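Local coordinates for alpha-L-arabinosidase (Xanthomonas axonopodis pv. citri, PDB 6D25), which probably hydrolyses alpha-L-arabinofuranosyl side groups of arabinoxylans, including those on doubly substituted xylose units, as a trimeric GH51 arabinofuranosidase, at residues 81-86 against 144-149; 94-99 against 137-142; 202-207 against 246-251. All coordinates share one frame; numbering follows the deposited sequence.

Contact 1. Residues 81-86 against 144-149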
ATOM      1  N   ASP A  81       4.690 -22.104  36.751  1.00 19.80           N
ATOM      2  CA  ASP A  81       3.823 -21.396  37.703  1.00 19.60           C
ATOM      3  C   ASP A  81       2.757 -20.606  36.928  1.00 19.14           C
ATOM      4  O   ASP A  81       1.561 -20.637  37.296  1.00 18.51           O
ATOM      5  CB  ASP A  81       4.625 -20.542  38.691  1.00 19.67           C
ATOM      6  CG  ASP A  81       5.664 -19.571  38.103  1.00 19.66           C
ATOM      7  OD1 ASP A  81       5.760 -19.450  36.871  1.00 18.40           O
ATOM      8  OD2 ASP A  81       6.455 -18.990  38.915  1.00 20.64           O
ATOM      9  N   VAL A  82       3.161 -19.935  35.854  1.00 18.35           N
ATOM     10  CA  VAL A  82       2.247 -19.119  35.064  1.00 17.86           C
ATOM     11  C   VAL A  82       1.265 -20.021  34.313  1.00 17.38           C
ATOM     12  O   VAL A  82       0.081 -19.713  34.211  1.00 17.88           O
ATOM     13  CB  VAL A  82       3.028 -18.188  34.118  1.00 17.36           C
ATOM     14  CG1 VAL A  82       2.128 -17.570  33.060  1.00 17.56           C
ATOM     15  CG2 VAL A  82       3.748 -17.106  34.892  1.00 18.47           C
ATOM     16  N   VAL A  83       1.761 -21.119  33.749  1.00 17.33           N
ATOM     17  CA  VAL A  83       0.910 -22.060  33.050  1.00 17.40           C
ATOM     18  C   VAL A  83      -0.216 -22.530  33.985  1.00 17.62           C
ATOM     19  O   VAL A  83      -1.395 -22.515  33.597  1.00 17.80           O
ATOM     20  CB  VAL A  83       1.713 -23.254  32.480  1.00 17.95           C
ATOM     21  CG1 VAL A  83       0.811 -24.384  32.017  1.00 18.37           C
ATOM     22  CG2 VAL A  83       2.610 -22.791  31.351  1.00 18.48           C
ATOM     23  N   ALA A  84       0.143 -22.942  35.206  1.00 17.96           N
ATOM     24  CA  ALA A  84      -0.847 -23.481  36.112  1.00 18.13           C
ATOM     25  C   ALA A  84      -1.877 -22.394  36.478  1.00 18.37           C
ATOM     26  O   ALA A  84      -3.106 -22.642  36.541  1.00 18.98           O
ATOM     27  CB  ALA A  84      -0.155 -24.058  37.312  1.00 18.71           C
ATOM     28  N   ALA A  85      -1.395 -21.186  36.726  1.00 17.89           N
ATOM     29  CA  ALA A  85      -2.283 -20.108  37.147  1.00 18.33           C
ATOM     30  C   ALA A  85      -3.271 -19.731  36.027  1.00 18.44           C
ATOM     31  O   ALA A  85      -4.447 -19.466  36.275  1.00 18.40           O
ATOM     32  CB  ALA A  85      -1.462 -18.937  37.596  1.00 18.26           C
ATOM     33  N   LEU A  86      -2.810 -19.704  34.790  1.00 18.66           N
ATOM     34  CA  LEU A  86      -3.690 -19.331  33.694  1.00 18.29           C
ATOM     35  C   LEU A  86      -4.679 -20.467  33.395  1.00 18.79           C
ATOM     36  O   LEU A  86      -5.858 -20.211  33.095  1.00 17.34           O
ATOM     37  CB  LEU A  86      -2.861 -18.979  32.455  1.00 18.25           C
ATOM     38  CG  LEU A  86      -1.994 -17.722  32.611  1.00 18.15           C
ATOM     39  CD1 LEU A  86      -1.113 -17.556  31.398  1.00 17.79           C
ATOM     40  CD2 LEU A  86      -2.865 -16.476  32.815  1.00 18.23           C
ATOM     41  N   GLU A 144      -1.982 -24.378  22.997  1.00 18.90           N
ATOM     42  CA  GLU A 144      -2.438 -25.759  23.131  1.00 19.62           C
ATOM     43  C   GLU A 144      -2.168 -26.275  24.546  1.00 19.71           C
ATOM     44  O   GLU A 144      -3.009 -26.986  25.083  1.00 18.63           O
ATOM     45  CB  GLU A 144      -1.812 -26.673  22.079  1.00 19.96           C
ATOM     46  CG  GLU A 144      -2.382 -26.395  20.706  1.00 20.67           C
ATOM     47  CD  GLU A 144      -2.221 -27.475  19.676  1.00 21.86           C
ATOM     48  OE1 GLU A 144      -1.444 -28.458  19.951  1.00 22.31           O
ATOM     49  OE2 GLU A 144      -2.820 -27.327  18.583  1.00 22.49           O
ATOM     50  N   LEU A 145      -1.033 -25.899  25.148  1.00 19.95           N
ATOM     51  CA  LEU A 145      -0.734 -26.341  26.502  1.00 20.82           C
ATOM     52  C   LEU A 145      -1.798 -25.806  27.472  1.00 20.64           C
ATOM     53  O   LEU A 145      -2.166 -26.490  28.397  1.00 19.70           O
ATOM     54  CB  LEU A 145       0.663 -25.850  26.901  1.00 22.39           C
ATOM     55  CG  LEU A 145       1.193 -26.336  28.258  1.00 22.89           C
ATOM     56  CD1 LEU A 145       1.357 -27.850  28.299  1.00 24.24           C
ATOM     57  CD2 LEU A 145       2.533 -25.702  28.565  1.00 23.38           C
ATOM     58  N   LEU A 146      -2.260 -24.565  27.275  1.00 20.07           N
ATOM     59  CA  LEU A 146      -3.288 -23.982  28.136  1.00 21.24           C
ATOM     60  C   LEU A 146      -4.679 -24.505  27.789  1.00 21.41           C
ATOM     61  O   LEU A 146      -5.583 -24.258  28.565  1.00 22.19           O
ATOM     62  CB  LEU A 146      -3.346 -22.461  27.990  1.00 21.44           C
ATOM     63  CG  LEU A 146      -2.133 -21.661  28.500  1.00 22.82           C
ATOM     64  CD1 LEU A 146      -2.410 -20.174  28.469  1.00 23.68           C
ATOM     65  CD2 LEU A 146      -1.696 -22.038  29.868  1.00 23.60           C
ATOM     66  N   GLY A 147      -4.881 -25.086  26.607  1.00 21.57           N
ATOM     67  CA  GLY A 147      -6.220 -25.415  26.118  1.00 21.55           C
ATOM     68  C   GLY A 147      -6.994 -24.161  25.727  1.00 21.78           C
ATOM     69  O   GLY A 147      -8.227 -24.163  25.802  1.00 23.32           O
ATOM     70  N   THR A 148      -6.310 -23.103  25.281  1.00 19.63           N
ATOM     71  CA  THR A 148      -6.947 -21.809  24.921  1.00 18.98           C
ATOM     72  C   THR A 148      -6.902 -21.593  23.400  1.00 18.34           C
ATOM     73  O   THR A 148      -6.207 -22.330  22.662  1.00 17.26           O
ATOM     74  CB  THR A 148      -6.283 -20.650  25.681  1.00 20.04           C
ATOM     75  OG1 THR A 148      -7.191 -19.545  25.660  1.00 21.75           O
ATOM     76  CG2 THR A 148      -4.956 -20.213  25.078  1.00 20.24           C
ATOM     77  N   GLN A 149      -7.660 -20.609  22.934  1.00 17.23           N
ATOM     78  CA  GLN A 149      -7.703 -20.271  21.509  1.00 17.63           C
ATOM     79  C   GLN A 149      -6.672 -19.184  21.193  1.00 16.91           C
ATOM     80  O   GLN A 149      -6.447 -18.273  21.993  1.00 17.24           O
ATOM     81  CB  GLN A 149      -9.111 -19.832  21.109  1.00 17.88           C
ATOM     82  CG  GLN A 149     -10.125 -20.977  21.106  1.00 18.89           C
ATOM     83  CD  GLN A 149     -11.484 -20.480  20.651  1.00 20.13           C
ATOM     84  OE1 GLN A 149     -11.958 -19.422  21.069  1.00 21.32           O
ATOM     85  NE2 GLN A 149     -12.088 -21.179  19.709  1.00 20.69           N
TER
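Val83 and Leu145 meet at about a right angle, CD2 of the leucine facing both branches of the valine: it lies 4.0 Å from Val83 CG2 and 4.1 Å from Val83 CG1. The leucine gets there because its CG stands anti to the backbone N (chi1 -175°), which sends the side chain across to helix 80-88 from the last turns of helix 136-146. Leu146 takes a slanting course instead and divides its two methyls between successive turns of the facing helix. Its CD2 packs against the backbone of the first turn, 3.8 Å from the carbonyl oxygen of Val83, while its CD1 reaches the next turn, at Leu86, where the two CD1 methyls of Leu86 and Leu146 are 4.1 Å apart. Gly147, with a positive phi of 72°, leaves helical geometry and closes a Schellman motif, after which the chain enters strand 149-154 of the parallel barrel sheet. Phe142, one turn earlier in helix 136-146, touches both Val83 and Leu86 and extends the same apolar patch, and Ile94 of strand 93-96 backs Leu146 from the sheet. No hydrogen bond links the two segments. Two outer-layer helices are therefore joined here almost entirely through aliphatic side chains, with one methyl resting on a backbone carbonyl, by an interface that depends on shape and on exclusion of water and has no polar bond to fix its direction.

Contact 2. Residues 94-99 against 137-142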
ATOM      1  N   ILE A  94      -5.987 -15.874  23.830  1.00 14.83           N
ATOM      2  CA  ILE A  94      -4.927 -14.895  24.015  1.00 15.36           C
ATOM      3  C   ILE A  94      -4.650 -14.227  22.669  1.00 15.23           C
ATOM      4  O   ILE A  94      -4.377 -14.933  21.671  1.00 14.91           O
ATOM      5  CB  ILE A  94      -3.631 -15.531  24.546  1.00 15.64           C
ATOM      6  CG1 ILE A  94      -3.851 -16.281  25.861  1.00 15.88           C
ATOM      7  CG2 ILE A  94      -2.550 -14.448  24.680  1.00 15.49           C
ATOM      8  CD1 ILE A  94      -2.633 -17.081  26.321  1.00 16.31           C
ATOM      9  N   ARG A  95      -4.664 -12.902  22.673  1.00 15.34           N
ATOM     10  CA  ARG A  95      -4.261 -12.102  21.506  1.00 16.10           C
ATOM     11  C   ARG A  95      -2.750 -11.869  21.545  1.00 15.09           C
ATOM     12  O   ARG A  95      -2.208 -11.485  22.588  1.00 15.61           O
ATOM     13  CB  ARG A  95      -4.989 -10.756  21.460  1.00 18.66           C
ATOM     14  CG  ARG A  95      -4.583  -9.978  20.215  1.00 21.24           C
ATOM     15  CD  ARG A  95      -5.341  -8.758  19.697  1.00 26.20           C
ATOM     16  NE  ARG A  95      -5.348  -7.683  20.595  1.00 28.60           N
ATOM     17  CZ  ARG A  95      -5.200  -6.381  20.312  1.00 33.32           C
ATOM     18  NH1 ARG A  95      -4.860  -5.889  19.108  1.00 36.36           N
ATOM     19  NH2 ARG A  95      -5.365  -5.565  21.329  1.00 28.25           N
ATOM     20  N   TRP A  96      -2.084 -12.125  20.430  1.00 14.05           N
ATOM     21  CA  TRP A  96      -0.644 -12.048  20.300  1.00 13.74           C
ATOM     22  C   TRP A  96      -0.293 -11.775  18.839  1.00 13.51           C
ATOM     23  O   TRP A  96      -1.010 -12.275  17.972  1.00 12.81           O
ATOM     24  CB  TRP A  96      -0.032 -13.367  20.809  1.00 14.47           C
ATOM     25  CG  TRP A  96       1.418 -13.576  20.525  1.00 14.54           C
ATOM     26  CD1 TRP A  96       2.457 -13.273  21.359  1.00 15.45           C
ATOM     27  CD2 TRP A  96       2.011 -14.181  19.367  1.00 15.09           C
ATOM     28  NE1 TRP A  96       3.645 -13.638  20.786  1.00 15.32           N
ATOM     29  CE2 TRP A  96       3.408 -14.184  19.571  1.00 14.66           C
ATOM     30  CE3 TRP A  96       1.515 -14.700  18.171  1.00 14.95           C
ATOM     31  CZ2 TRP A  96       4.301 -14.667  18.623  1.00 15.51           C
ATOM     32  CZ3 TRP A  96       2.396 -15.213  17.236  1.00 15.16           C
ATOM     33  CH2 TRP A  96       3.773 -15.165  17.446  1.00 15.23           C
ATOM     34  N   PRO A  97       0.775 -11.035  18.512  1.00 13.98           N
ATOM     35  CA  PRO A  97       1.782 -10.471  19.419  1.00 14.18           C
ATOM     36  C   PRO A  97       1.642  -8.968  19.711  1.00 14.81           C
ATOM     37  O   PRO A  97       2.569  -8.331  20.233  1.00 14.95           O
ATOM     38  CB  PRO A  97       3.076 -10.720  18.640  1.00 14.43           C
ATOM     39  CG  PRO A  97       2.661 -10.481  17.207  1.00 14.31           C
ATOM     40  CD  PRO A  97       1.273 -11.067  17.149  1.00 14.25           C
ATOM     41  N   GLY A  98       0.485  -8.384  19.440  1.00 15.14           N
ATOM     42  CA  GLY A  98       0.226  -7.005  19.781  1.00 14.94           C
ATOM     43  C   GLY A  98      -1.196  -6.626  19.429  1.00 15.23           C
ATOM     44  O   GLY A  98      -1.957  -7.510  19.077  1.00 15.92           O
ATOM     45  N   GLY A  99      -1.593  -5.351  19.585  1.00 14.92           N
ATOM     46  CA  GLY A  99      -0.731  -4.295  20.077  1.00 15.61           C
ATOM     47  C   GLY A  99       0.070  -3.635  18.977  1.00 17.20           C
ATOM     48  O   GLY A  99       0.166  -4.154  17.854  1.00 16.59           O
ATOM     49  N   HIS A 137       5.714 -20.858  16.661  1.00 14.26           N
ATOM     50  CA  HIS A 137       5.567 -22.176  17.232  1.00 14.42           C
ATOM     51  C   HIS A 137       5.438 -22.081  18.756  1.00 14.80           C
ATOM     52  O   HIS A 137       4.654 -22.839  19.364  1.00 14.53           O
ATOM     53  CB  HIS A 137       6.741 -23.089  16.865  1.00 14.78           C
ATOM     54  CG  HIS A 137       6.696 -23.548  15.455  1.00 14.63           C
ATOM     55  ND1 HIS A 137       6.577 -24.863  15.115  1.00 14.68           N
ATOM     56  CD2 HIS A 137       6.772 -22.852  14.300  1.00 14.84           C
ATOM     57  CE1 HIS A 137       6.593 -24.971  13.812  1.00 14.83           C
ATOM     58  NE2 HIS A 137       6.684 -23.763  13.265  1.00 14.65           N
ATOM     59  N   GLU A 138       6.224 -21.185  19.365  1.00 14.37           N
ATOM     60  CA  GLU A 138       6.236 -21.143  20.805  1.00 14.79           C
ATOM     61  C   GLU A 138       4.888 -20.615  21.295  1.00 15.04           C
ATOM     62  O   GLU A 138       4.335 -21.154  22.270  1.00 15.21           O
ATOM     63  CB  GLU A 138       7.423 -20.296  21.303  1.00 14.67           C
ATOM     64  CG  GLU A 138       8.770 -20.919  20.978  1.00 15.16           C
ATOM     65  CD  GLU A 138       9.267 -20.796  19.539  1.00 14.99           C
ATOM     66  OE1 GLU A 138       8.768 -19.918  18.782  1.00 13.99           O
ATOM     67  OE2 GLU A 138      10.158 -21.570  19.193  1.00 14.92           O
ATOM     68  N   PHE A 139       4.347 -19.568  20.630  1.00 14.82           N
ATOM     69  CA  PHE A 139       3.041 -19.069  21.041  1.00 14.53           C
ATOM     70  C   PHE A 139       1.946 -20.122  20.775  1.00 15.26           C
ATOM     71  O   PHE A 139       1.089 -20.404  21.670  1.00 14.32           O
ATOM     72  CB  PHE A 139       2.680 -17.756  20.355  1.00 14.15           C
ATOM     73  CG  PHE A 139       1.282 -17.320  20.654  1.00 13.82           C
ATOM     74  CD1 PHE A 139       0.936 -16.868  21.923  1.00 14.18           C
ATOM     75  CD2 PHE A 139       0.279 -17.446  19.714  1.00 13.92           C
ATOM     76  CE1 PHE A 139      -0.365 -16.504  22.221  1.00 13.61           C
ATOM     77  CE2 PHE A 139      -1.027 -17.069  20.019  1.00 13.58           C
ATOM     78  CZ  PHE A 139      -1.332 -16.605  21.276  1.00 13.72           C
ATOM     79  N   MET A 140       1.926 -20.695  19.580  1.00 15.39           N
ATOM     80  CA  MET A 140       0.806 -21.572  19.256  1.00 16.12           C
ATOM     81  C   MET A 140       0.828 -22.829  20.133  1.00 16.18           C
ATOM     82  O   MET A 140      -0.248 -23.297  20.587  1.00 16.21           O
ATOM     83  CB  MET A 140       0.796 -21.940  17.767  1.00 16.26           C
ATOM     84  CG  MET A 140       0.508 -20.764  16.870  1.00 16.82           C
ATOM     85  SD  MET A 140      -1.071 -19.919  17.233  1.00 17.19           S
ATOM     86  CE  MET A 140      -2.183 -21.176  16.625  1.00 17.37           C
ATOM     87  N   ASP A 141       1.998 -23.382  20.397  1.00 16.93           N
ATOM     88  CA  ASP A 141       2.089 -24.556  21.262  1.00 17.62           C
ATOM     89  C   ASP A 141       1.750 -24.161  22.709  1.00 17.42           C
ATOM     90  O   ASP A 141       1.218 -24.981  23.457  1.00 17.16           O
ATOM     91  CB  ASP A 141       3.461 -25.227  21.155  1.00 18.93           C
ATOM     92  CG  ASP A 141       3.710 -25.929  19.829  1.00 20.51           C
ATOM     93  OD1 ASP A 141       2.720 -26.240  19.108  1.00 19.65           O
ATOM     94  OD2 ASP A 141       4.900 -26.129  19.517  1.00 21.54           O
ATOM     95  N   PHE A 142       2.016 -22.945  23.099  1.00 16.99           N
ATOM     96  CA  PHE A 142       1.585 -22.438  24.431  1.00 17.14           C
ATOM     97  C   PHE A 142       0.050 -22.417  24.510  1.00 16.99           C
ATOM     98  O   PHE A 142      -0.507 -22.864  25.544  1.00 16.78           O
ATOM     99  CB  PHE A 142       2.159 -21.043  24.679  1.00 17.53           C
ATOM    100  CG  PHE A 142       1.782 -20.393  25.985  1.00 17.42           C
ATOM    101  CD1 PHE A 142       2.304 -20.873  27.167  1.00 17.66           C
ATOM    102  CD2 PHE A 142       0.949 -19.285  26.021  1.00 17.60           C
ATOM    103  CE1 PHE A 142       2.021 -20.253  28.370  1.00 17.71           C
ATOM    104  CE2 PHE A 142       0.694 -18.641  27.235  1.00 17.82           C
ATOM    105  CZ  PHE A 142       1.201 -19.148  28.400  1.00 17.11           C
TER
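Trp96 and Phe139 join strand 93-96 of the eight-stranded parallel barrel to helix 136-146, which leads into the next strand, 149-154; this is the beta-alpha-beta packing of a TIM barrel, as expected for a GH51 catalytic domain. Strand and helix run antiparallel, their local axes at 174° and 10.7 Å apart. The aromatic interactions dominate. The five-membered ring of Trp96 and the ring of Phe139 form an offset stack with centroids 4.2 Å apart and planes only 10° from parallel. The two side chains slide past each other in opposite directions, each with CG anti to its own backbone N, and this brings the CB of each over the partner's ring. Two reciprocal CH-pi contacts result: Trp96 CB sits 3.6 Å from the centroid of the Phe139 ring, and Phe139 CB lies almost centrally over the six-membered ring of Trp96. CB of Pro97, which follows a cis peptide bond, lies near the rim of the opposite indole face, and Trp96 NE1 is hydrogen-bonded to His55 NE2. Aliphatic packing is the second component. Ile94 divides its branches between two phenylalanines one turn apart on the helix: CG2 lies 3.9 Å from Phe139 CE1, and the longer branch ends with CD1 3.8 Å from Phe142 CE2. The backbone contributes as well, for the carbonyl oxygen of Ile94 meets the edge of the phenylalanine ring near its plane, 3.5 Å from Phe139 CZ.

Contact 3. Residues 202-207 against 246-251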
ATOM      1  N   GLU A 202      -4.756  -0.733  15.888  1.00 23.54           N
ATOM      2  CA  GLU A 202      -4.537   0.710  16.172  1.00 23.49           C
ATOM      3  C   GLU A 202      -4.089   1.436  14.874  1.00 20.63           C
ATOM      4  O   GLU A 202      -3.119   2.199  14.860  1.00 18.22           O
ATOM      5  CB  GLU A 202      -3.548   0.904  17.346  1.00 28.19           C
ATOM      6  CG  GLU A 202      -4.035   0.406  18.738  1.00 32.96           C
ATOM      7  CD  GLU A 202      -3.573   1.176  20.007  1.00 37.65           C
ATOM      8  OE1 GLU A 202      -2.669   2.063  19.888  1.00 36.97           O
ATOM      9  OE2 GLU A 202      -4.148   0.917  21.167  1.00 41.01           O
ATOM     10  N   LEU A 203      -4.827   1.264  13.774  1.00 18.88           N
ATOM     11  CA  LEU A 203      -4.403   1.841  12.482  1.00 19.15           C
ATOM     12  C   LEU A 203      -4.500   3.371  12.514  1.00 18.47           C
ATOM     13  O   LEU A 203      -3.843   4.016  11.708  1.00 18.27           O
ATOM     14  CB  LEU A 203      -5.254   1.247  11.352  1.00 19.58           C
ATOM     15  CG  LEU A 203      -5.042  -0.250  11.078  1.00 19.73           C
ATOM     16  CD1 LEU A 203      -5.680  -0.675   9.783  1.00 19.72           C
ATOM     17  CD2 LEU A 203      -3.587  -0.623  11.040  1.00 20.79           C
ATOM     18  N   TRP A 204      -5.305   3.933  13.412  1.00 18.22           N
ATOM     19  CA  TRP A 204      -5.418   5.390  13.599  1.00 19.51           C
ATOM     20  C   TRP A 204      -4.154   5.941  14.269  1.00 19.32           C
ATOM     21  O   TRP A 204      -3.981   7.145  14.281  1.00 19.35           O
ATOM     22  CB  TRP A 204      -6.669   5.810  14.398  1.00 20.54           C
ATOM     23  CG  TRP A 204      -7.089   4.801  15.408  1.00 22.35           C
ATOM     24  CD1 TRP A 204      -8.062   3.856  15.261  1.00 23.45           C
ATOM     25  CD2 TRP A 204      -6.489   4.571  16.696  1.00 23.41           C
ATOM     26  NE1 TRP A 204      -8.077   3.034  16.354  1.00 24.38           N
ATOM     27  CE2 TRP A 204      -7.128   3.456  17.249  1.00 23.59           C
ATOM     28  CE3 TRP A 204      -5.501   5.227  17.441  1.00 24.95           C
ATOM     29  CZ2 TRP A 204      -6.798   2.964  18.510  1.00 25.69           C
ATOM     30  CZ3 TRP A 204      -5.139   4.724  18.667  1.00 25.17           C
ATOM     31  CH2 TRP A 204      -5.786   3.611  19.192  1.00 25.29           C
ATOM     32  N   GLY A 205      -3.302   5.086  14.817  1.00 18.60           N
ATOM     33  CA  GLY A 205      -2.127   5.515  15.599  1.00 19.25           C
ATOM     34  C   GLY A 205      -0.872   4.763  15.169  1.00 19.18           C
ATOM     35  O   GLY A 205      -0.412   4.922  14.043  1.00 18.24           O
ATOM     36  N   CYS A 206      -0.375   3.883  16.040  1.00 20.64           N
ATOM     37  CA  CYS A 206       0.925   3.217  15.831  1.00 22.49           C
ATOM     38  C   CYS A 206       0.905   2.286  14.601  1.00 21.27           C
ATOM     39  O   CYS A 206       1.960   1.958  14.069  1.00 20.95           O
ATOM     40  CB  CYS A 206       1.397   2.514  17.115  1.00 25.64           C
ATOM     41  SG  CYS A 206       0.255   1.195  17.641  1.00 33.33           S
ATOM     42  N   GLY A 207      -0.268   1.890  14.106  1.00 19.07           N
ATOM     43  CA  GLY A 207      -0.368   1.053  12.912  1.00 18.80           C
ATOM     44  C   GLY A 207      -0.319   1.800  11.599  1.00 18.12           C
ATOM     45  O   GLY A 207      -0.435   1.131  10.534  1.00 18.71           O
ATOM     46  N   TYR A 246     -16.592   7.905  17.008  1.00 17.72           N
ATOM     47  CA  TYR A 246     -17.787   7.371  16.388  1.00 18.23           C
ATOM     48  C   TYR A 246     -17.673   7.422  14.868  1.00 18.36           C
ATOM     49  O   TYR A 246     -18.222   6.557  14.180  1.00 18.21           O
ATOM     50  CB  TYR A 246     -19.030   8.097  16.923  1.00 18.94           C
ATOM     51  CG  TYR A 246     -19.167   7.916  18.423  1.00 19.05           C
ATOM     52  CD1 TYR A 246     -19.159   6.641  18.979  1.00 18.47           C
ATOM     53  CD2 TYR A 246     -19.247   8.993  19.291  1.00 19.82           C
ATOM     54  CE1 TYR A 246     -19.254   6.437  20.346  1.00 18.74           C
ATOM     55  CE2 TYR A 246     -19.323   8.809  20.675  1.00 19.90           C
ATOM     56  CZ  TYR A 246     -19.302   7.529  21.208  1.00 19.35           C
ATOM     57  OH  TYR A 246     -19.373   7.307  22.575  1.00 19.39           O
ATOM     58  N   HIS A 247     -16.966   8.422  14.348  1.00 18.49           N
ATOM     59  CA  HIS A 247     -16.775   8.517  12.913  1.00 18.59           C
ATOM     60  C   HIS A 247     -16.036   7.268  12.396  1.00 17.29           C
ATOM     61  O   HIS A 247     -16.353   6.774  11.313  1.00 16.87           O
ATOM     62  CB  HIS A 247     -16.058   9.816  12.551  1.00 19.51           C
ATOM     63  CG  HIS A 247     -15.813   9.941  11.082  1.00 20.38           C
ATOM     64  ND1 HIS A 247     -16.836  10.141  10.171  1.00 20.88           N
ATOM     65  CD2 HIS A 247     -14.665   9.867  10.361  1.00 20.57           C
ATOM     66  CE1 HIS A 247     -16.285  10.277   8.959  1.00 21.58           C
ATOM     67  NE2 HIS A 247     -14.963  10.093   9.044  1.00 20.82           N
ATOM     68  N   TRP A 248     -15.086   6.768  13.143  1.00 16.09           N
ATOM     69  CA  TRP A 248     -14.352   5.584  12.744  1.00 15.98           C
ATOM     70  C   TRP A 248     -15.306   4.384  12.597  1.00 16.28           C
ATOM     71  O   TRP A 248     -15.316   3.688  11.560  1.00 15.80           O
ATOM     72  CB  TRP A 248     -13.255   5.279  13.761  1.00 15.90           C
ATOM     73  CG  TRP A 248     -12.337   4.187  13.303  1.00 15.82           C
ATOM     74  CD1 TRP A 248     -12.596   2.848  13.225  1.00 15.69           C
ATOM     75  CD2 TRP A 248     -11.041   4.382  12.721  1.00 15.84           C
ATOM     76  NE1 TRP A 248     -11.517   2.202  12.683  1.00 15.72           N
ATOM     77  CE2 TRP A 248     -10.560   3.114  12.355  1.00 15.82           C
ATOM     78  CE3 TRP A 248     -10.253   5.507  12.473  1.00 16.36           C
ATOM     79  CZ2 TRP A 248      -9.305   2.941  11.766  1.00 15.99           C
ATOM     80  CZ3 TRP A 248      -9.022   5.340  11.878  1.00 16.42           C
ATOM     81  CH2 TRP A 248      -8.557   4.072  11.555  1.00 15.98           C
ATOM     82  N   THR A 249     -16.140   4.159  13.617  1.00 16.24           N
ATOM     83  CA  THR A 249     -17.095   3.054  13.546  1.00 16.39           C
ATOM     84  C   THR A 249     -18.050   3.217  12.357  1.00 16.68           C
ATOM     85  O   THR A 249     -18.322   2.263  11.671  1.00 16.37           O
ATOM     86  CB  THR A 249     -17.916   2.985  14.845  1.00 16.72           C
ATOM     87  OG1 THR A 249     -16.990   2.882  15.915  1.00 17.00           O
ATOM     88  CG2 THR A 249     -18.862   1.806  14.877  1.00 16.79           C
ATOM     89  N   GLU A 250     -18.580   4.416  12.168  1.00 17.87           N
ATOM     90  CA  GLU A 250     -19.504   4.706  11.097  1.00 19.64           C
ATOM     91  C   GLU A 250     -18.880   4.302   9.741  1.00 19.13           C
ATOM     92  O   GLU A 250     -19.529   3.627   8.924  1.00 18.13           O
ATOM     93  CB  GLU A 250     -19.868   6.189  11.129  1.00 22.29           C
ATOM     94  CG  GLU A 250     -20.650   6.651   9.936  1.00 25.71           C
ATOM     95  CD  GLU A 250     -22.121   6.319   9.984  1.00 30.02           C
ATOM     96  OE1 GLU A 250     -22.671   6.179  11.088  1.00 33.10           O
ATOM     97  OE2 GLU A 250     -22.721   6.233   8.882  1.00 35.07           O
ATOM     98  N   VAL A 251     -17.652   4.756   9.469  1.00 18.29           N
ATOM     99  CA  VAL A 251     -17.071   4.503   8.159  1.00 18.59           C
ATOM    100  C   VAL A 251     -16.679   3.036   8.038  1.00 17.90           C
ATOM    101  O   VAL A 251     -16.912   2.447   6.983  1.00 17.25           O
ATOM    102  CB  VAL A 251     -15.887   5.449   7.876  1.00 18.58           C
ATOM    103  CG1 VAL A 251     -15.174   5.075   6.591  1.00 18.73           C
ATOM    104  CG2 VAL A 251     -16.381   6.885   7.829  1.00 19.22           C
TER
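Trp204 points an edge of its indole at the face of Trp248 in a T-shaped pair. Its five-membered ring and the six-membered ring of Trp248 have centroids 4.7 Å apart and planes at 87°. Trp204 CD1 stands over the Trp248 face, 3.7 Å from CH2 of that ring. The pair joins the loop after TIM-barrel strand 196-199 to helix 246-256, which follows the neighbouring strand 235-238; an extended chi1 of -172°, CG anti to the backbone N, carries the benzo end of Trp248 out to that loop. Apolar contacts widen the pair: Trp204 CB comes to 3.5 Å from Trp248 CZ3, and Leu203 CB adds a looser approach to Trp248 CH2. Polar bonds fix the loop and both indoles. Glu202 O accepts from Gly205 N, at 2.9 Å, and from Gly207 N, which arrive from opposite faces of its carbonyl plane; the first closes a type I turn. A covalent tie, the Cys206-Cys100 disulfide, anchors the loop further. Although the two segments share no hydrogen bond, each indole N-H is satisfied by a backbone carbonyl, Trp204 NE1 by Gly240 O and Trp248 NE1 by Pro239 O, which should restrain both rings and hold the edge-to-face geometry in place.

Contacts 1 and 2 share helix 136-146 and adjoin each other, contact 2 nested along the chain inside the loop that contact 1 closes. Leu146 and Ile94 bring them together, as does the strand pairing of Gln149 with Ile94. Contact 2 is wholly buried between sheet and helix and relies on stacked aromatic rings; contact 1, between two helices and only partly buried, relies on aliphatic side chains. Contact 3, also buried, lies across the chain's centre from contact 1, with centres about 32 Å apart. It joins a loop to a later helix through perpendicular indoles, and it has a disulfide-linked loop where contact 2 has a regular strand.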